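Long-range contact in hypothetical hydrolase (Bacteroides thetaiotaomicron, PDB 3TC9), which is of unknown function but, with its immunoglobulin-like domain and six-bladed beta-propeller, probably serves as an auxiliary nutrient-binding protein: residues 172-184 / 190-202. Sequence-based numbering, arbitrary orientation.
Sequences STVYSGLSKVRTI and ADSMIITNDQNNN. With EDO (1,2-ethanediol), chain U.
Asp198 draws two basic side chains, Arg182 from the facing strand and Lys180 from the loop just before it, to one carboxylate oxygen: OD2 lies 2.8 Å from NH1 of Arg182 and 3.5 Å from NZ of Lys180, both salt bridges. Asp198 lies alongside each of them, and the guanidinium and carboxylate planes are only 20° apart. Lysine suits its place because its extended chain lays CB and CD along Asp198 before the amine reaches the acid. Arg182 instead folds back at chi2 and chi3, which brings NH1 onto OD2 through a weak, bent hydrogen bond. Glu272 also pairs with NH1 and Asn229 donates to OD2, so Arg182 and Asp198 each have a second partner, while NE makes a weak bond to a bound ethanediol.

Next to this network, Asn197 turns its amide back to the loop: with CG anti to the backbone N (chi1 -156°), OD1 accepts from Lys180 N at 3.1 Å, and ND2 bonds weakly to Ser179 OG. An amide can thus hold the turn with both its ends. Backbone bonds then join the strands, Asp198 N to Lys180 O and Arg182 N to Thr196 O.

Val181, Ile184 and Ile195 lie on the same face as Asn197 and form its apolar part, where branched side chains pack together, most tightly where Ile195 CG2 meets Val181 CG1 at 3.3 Å, closer than usual van der Waals contact; Ile195 CG2 also meets Leu178 CD1 at 3.8 Å. Val155 of the preceding blade packs on all three branched residues. Across the sheet, Thr183 and Thr196 stand side by side, their hydroxyls bridged by a water that also donates to Ile194 O; Ala231 N and Asn207 OD1 bond to these hydroxyls too.

Strands 181-186 and 192-197 thereby form the antiparallel hairpin that begins a four-stranded blade of the six-bladed beta-propeller.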
loop_
_atom_site.group_PDB
_atom_site.type_symbol
_atom_site.label_atom_id
_atom_site.label_comp_id
_atom_site.label_asym_id
_atom_site.label_seq_id
_atom_site.Cartn_x
_atom_site.Cartn_y
_atom_site.Cartn_z
ATOM N N SER B 172 -4.845 0.334 -31.475
ATOM C CA SER B 172 -5.444 1.080 -32.589
ATOM C C SER B 172 -4.871 2.472 -32.728
ATOM O O SER B 172 -4.234 2.972 -31.814
ATOM C CB SER B 172 -6.955 1.175 -32.412
ATOM O OG SER B 172 -7.308 1.586 -31.100
ATOM N N THR B 173 -5.090 3.097 -33.881
ATOM C CA THR B 173 -4.624 4.455 -34.155
ATOM C C THR B 173 -5.801 5.401 -33.911
ATOM O O THR B 173 -6.905 5.156 -34.409
ATOM C CB THR B 173 -4.045 4.517 -35.578
ATOM O OG1 THR B 173 -2.967 3.583 -35.648
ATOM C CG2 THR B 173 -3.530 5.903 -35.954
ATOM N N VAL B 174 -5.566 6.468 -33.147
ATOM C CA VAL B 174 -6.588 7.447 -32.789
ATOM C C VAL B 174 -6.509 8.661 -33.737
ATOM O O VAL B 174 -7.549 9.110 -34.218
ATOM C CB VAL B 174 -6.427 7.822 -31.288
ATOM C CG1 VAL B 174 -7.078 9.156 -30.944
ATOM C CG2 VAL B 174 -6.966 6.705 -30.394
ATOM N N TYR B 175 -5.294 9.177 -34.019
ATOM C CA TYR B 175 -5.116 10.331 -34.899
ATOM C C TYR B 175 -3.702 10.371 -35.491
ATOM O O TYR B 175 -2.733 10.179 -34.764
ATOM C CB TYR B 175 -5.421 11.638 -34.142
ATOM C CG TYR B 175 -5.661 12.803 -35.075
ATOM C CD1 TYR B 175 -6.928 13.061 -35.588
ATOM C CD2 TYR B 175 -4.614 13.626 -35.478
ATOM C CE1 TYR B 175 -7.150 14.118 -36.470
ATOM C CE2 TYR B 175 -4.822 14.677 -36.366
ATOM C CZ TYR B 175 -6.095 14.929 -36.852
ATOM O OH TYR B 175 -6.295 15.989 -37.710
ATOM N N SER B 176 -3.593 10.630 -36.807
ATOM C CA SER B 176 -2.326 10.709 -37.544
ATOM C C SER B 176 -2.174 12.075 -38.227
ATOM O O SER B 176 -3.167 12.771 -38.427
ATOM C CB SER B 176 -2.261 9.616 -38.611
ATOM O OG SER B 176 -2.654 8.344 -38.126
ATOM N N GLY B 177 -0.946 12.442 -38.587
ATOM C CA GLY B 177 -0.698 13.676 -39.324
ATOM C C GLY B 177 0.022 14.827 -38.663
ATOM O O GLY B 177 0.602 15.639 -39.383
ATOM N N LEU B 178 -0.045 14.952 -37.325
ATOM C CA LEU B 178 0.632 16.051 -36.622
ATOM C C LEU B 178 2.142 15.798 -36.600
ATOM O O LEU B 178 2.585 14.669 -36.364
ATOM C CB LEU B 178 0.084 16.262 -35.205
ATOM C CG LEU B 178 -1.389 16.657 -35.088
ATOM C CD1 LEU B 178 -1.867 16.534 -33.640
ATOM C CD2 LEU B 178 -1.631 18.061 -35.619
ATOM N N SER B 179 2.913 16.856 -36.881
ATOM C CA SER B 179 4.371 16.865 -37.047
ATOM C C SER B 179 5.184 16.446 -35.823
ATOM O O SER B 179 6.188 15.749 -36.008
ATOM C CB SER B 179 4.846 18.242 -37.493
ATOM O OG SER B 179 4.527 19.235 -36.535
ATOM N N LYS B 180 4.829 16.931 -34.599
ATOM C CA LYS B 180 5.610 16.604 -33.397
ATOM C C LYS B 180 4.755 16.694 -32.112
ATOM O O LYS B 180 4.866 17.662 -31.360
ATOM C CB LYS B 180 6.845 17.518 -33.309
ATOM C CG LYS B 180 7.973 16.997 -32.426
ATOM C CD LYS B 180 9.082 18.046 -32.349
ATOM C CE LYS B 180 10.280 17.587 -31.565
ATOM N NZ LYS B 180 11.117 18.735 -31.118
ATOM N N VAL B 181 3.925 15.660 -31.855
ATOM C CA VAL B 181 3.060 15.601 -30.675
ATOM C C VAL B 181 3.894 15.261 -29.412
ATOM O O VAL B 181 4.541 14.219 -29.356
ATOM C CB VAL B 181 1.880 14.644 -30.844
ATOM C CG1 VAL B 181 0.838 14.916 -29.771
ATOM C CG2 VAL B 181 1.275 14.771 -32.235
ATOM N N ARG B 182 3.829 16.134 -28.394
ATOM C CA ARG B 182 4.663 16.035 -27.207
ATOM C C ARG B 182 3.980 15.461 -25.979
ATOM O O ARG B 182 4.590 14.670 -25.266
ATOM C CB ARG B 182 5.219 17.433 -26.853
ATOM C CG ARG B 182 6.099 18.069 -27.934
ATOM C CD ARG B 182 7.320 17.221 -28.284
ATOM N NE ARG B 182 8.153 16.957 -27.111
ATOM C CZ ARG B 182 9.216 17.681 -26.767
ATOM N NH1 ARG B 182 9.612 18.698 -27.523
ATOM N NH2 ARG B 182 9.911 17.371 -25.684
ATOM N N THR B 183 2.761 15.910 -25.678
ATOM C CA THR B 183 2.062 15.494 -24.472
ATOM C C THR B 183 0.593 15.247 -24.713
ATOM O O THR B 183 0.051 15.602 -25.760
ATOM C CB THR B 183 2.214 16.566 -23.316
ATOM O OG1 THR B 183 1.643 17.826 -23.687
ATOM C CG2 THR B 183 3.647 16.742 -22.811
ATOM N N ILE B 184 -0.029 14.635 -23.680
ATOM C CA ILE B 184 -1.441 14.328 -23.486
ATOM C C ILE B 184 -1.825 14.758 -22.106
ATOM O O ILE B 184 -1.167 14.373 -21.124
ATOM C CB ILE B 184 -1.821 12.816 -23.643
ATOM C CG1 ILE B 184 -1.146 12.115 -24.795
ATOM C CG2 ILE B 184 -3.357 12.572 -23.594
ATOM C CD1 ILE B 184 -0.702 10.724 -24.425
ATOM N N ALA B 190 -12.850 15.168 -18.106
ATOM C CA ALA B 190 -12.296 14.166 -19.027
ATOM C C ALA B 190 -13.187 13.975 -20.272
ATOM O O ALA B 190 -13.112 12.944 -20.939
ATOM C CB ALA B 190 -12.049 12.838 -18.316
ATOM N N ASP B 191 -13.986 15.001 -20.618
ATOM C CA ASP B 191 -14.826 14.987 -21.821
ATOM C C ASP B 191 -13.945 15.222 -23.036
ATOM O O ASP B 191 -14.354 14.925 -24.158
ATOM C CB ASP B 191 -15.932 16.052 -21.746
ATOM N N SER B 192 -12.725 15.761 -22.807
ATOM C CA SER B 192 -11.772 16.083 -23.859
ATOM C C SER B 192 -10.332 15.718 -23.514
ATOM O O SER B 192 -9.894 15.785 -22.364
ATOM C CB SER B 192 -11.840 17.565 -24.184
ATOM O OG SER B 192 -13.142 17.948 -24.601
HETATM N N MSE B 193 -9.586 15.378 -24.553
HETATM C CA MSE B 193 -8.174 15.061 -24.471
HETATM C C MSE B 193 -7.394 16.201 -25.152
HETATM O O MSE B 193 -7.669 16.545 -26.304
HETATM C CB MSE B 193 -7.921 13.690 -25.121
HETATM C CG MSE B 193 -6.483 13.434 -25.495
HETATM SE SE MSE B 193 -6.158 11.576 -25.845
HETATM C CE MSE B 193 -7.033 11.400 -27.450
ATOM N N ILE B 194 -6.440 16.785 -24.436
ATOM C CA ILE B 194 -5.614 17.863 -24.967
ATOM C C ILE B 194 -4.326 17.272 -25.535
ATOM O O ILE B 194 -3.565 16.646 -24.796
ATOM C CB ILE B 194 -5.296 18.972 -23.931
ATOM C CG1 ILE B 194 -6.447 19.281 -22.908
ATOM C CG2 ILE B 194 -4.632 20.196 -24.587
ATOM C CD1 ILE B 194 -7.576 20.049 -23.363
ATOM N N ILE B 195 -4.081 17.503 -26.831
ATOM C CA ILE B 195 -2.906 17.031 -27.567
ATOM C C ILE B 195 -2.064 18.264 -27.920
ATOM O O ILE B 195 -2.578 19.210 -28.519
ATOM C CB ILE B 195 -3.393 16.215 -28.810
ATOM C CG1 ILE B 195 -4.070 14.883 -28.401
ATOM C CG2 ILE B 195 -2.326 15.999 -29.870
ATOM C CD1 ILE B 195 -3.282 13.948 -27.481
ATOM N N THR B 196 -0.791 18.261 -27.514
ATOM C CA THR B 196 0.139 19.375 -27.713
ATOM C C THR B 196 1.126 19.093 -28.858
ATOM O O THR B 196 1.808 18.058 -28.842
ATOM C CB THR B 196 0.869 19.671 -26.408
ATOM O OG1 THR B 196 -0.113 19.984 -25.421
ATOM C CG2 THR B 196 1.830 20.823 -26.531
ATOM N N ASN B 197 1.211 20.035 -29.827
ATOM C CA ASN B 197 2.071 19.947 -31.004
ATOM C C ASN B 197 3.229 20.958 -30.942
ATOM O O ASN B 197 3.021 22.151 -30.710
ATOM C CB ASN B 197 1.254 20.147 -32.291
ATOM C CG ASN B 197 1.884 19.538 -33.510
ATOM O OD1 ASN B 197 2.350 18.387 -33.514
ATOM N ND2 ASN B 197 1.896 20.288 -34.585
ATOM N N ASP B 198 4.458 20.461 -31.133
ATOM C CA ASP B 198 5.677 21.282 -31.110
ATOM C C ASP B 198 6.036 21.698 -32.539
ATOM O O ASP B 198 6.593 20.894 -33.291
ATOM C CB ASP B 198 6.841 20.500 -30.435
ATOM C CG ASP B 198 8.078 21.296 -30.042
ATOM O OD1 ASP B 198 8.239 22.454 -30.539
ATOM O OD2 ASP B 198 8.915 20.752 -29.275
ATOM N N GLN B 199 5.691 22.941 -32.918
ATOM C CA GLN B 199 5.960 23.446 -34.271
ATOM C C GLN B 199 6.371 24.930 -34.223
ATOM O O GLN B 199 5.945 25.642 -33.317
ATOM C CB GLN B 199 4.763 23.174 -35.208
ATOM C CG GLN B 199 3.412 23.708 -34.734
ATOM C CD GLN B 199 3.273 25.167 -35.049
ATOM O OE1 GLN B 199 3.762 25.648 -36.073
ATOM N NE2 GLN B 199 2.637 25.915 -34.162
ATOM N N ASN B 200 7.215 25.381 -35.181
ATOM C CA ASN B 200 7.833 26.720 -35.215
ATOM C C ASN B 200 6.963 27.906 -35.680
ATOM O O ASN B 200 7.450 29.030 -35.604
ATOM C CB ASN B 200 9.113 26.710 -36.073
ATOM C CG ASN B 200 8.968 26.257 -37.517
ATOM O OD1 ASN B 200 7.920 26.404 -38.170
ATOM N ND2 ASN B 200 10.051 25.697 -38.047
ATOM N N ASN B 201 5.727 27.691 -36.162
ATOM C CA ASN B 201 4.884 28.802 -36.631
ATOM C C ASN B 201 3.975 29.300 -35.504
ATOM O O ASN B 201 3.130 28.550 -35.021
ATOM C CB ASN B 201 4.068 28.380 -37.852
ATOM C CG ASN B 201 3.409 29.496 -38.627
ATOM O OD1 ASN B 201 2.783 30.413 -38.076
ATOM N ND2 ASN B 201 3.476 29.395 -39.944
ATOM N N ASN B 202 4.114 30.581 -35.121
ATOM C CA ASN B 202 3.330 31.180 -34.040
ATOM C C ASN B 202 1.838 31.373 -34.391
ATOM O O ASN B 202 1.034 31.608 -33.479
ATOM C CB ASN B 202 3.941 32.507 -33.593
ATOM C CG ASN B 202 3.530 32.897 -32.194
ATOM O OD1 ASN B 202 3.758 32.166 -31.216
ATOM N ND2 ASN B 202 2.884 34.046 -32.073
HETATM C C1 EDO U . 8.272 14.388 -24.869
HETATM O O1 EDO U . 6.987 14.978 -24.715
HETATM C C2 EDO U . 8.618 13.757 -23.530
HETATM O O2 EDO U . 8.792 12.345 -23.681
HETATM O O HOH W 1 -0.947 18.001 -23.925
#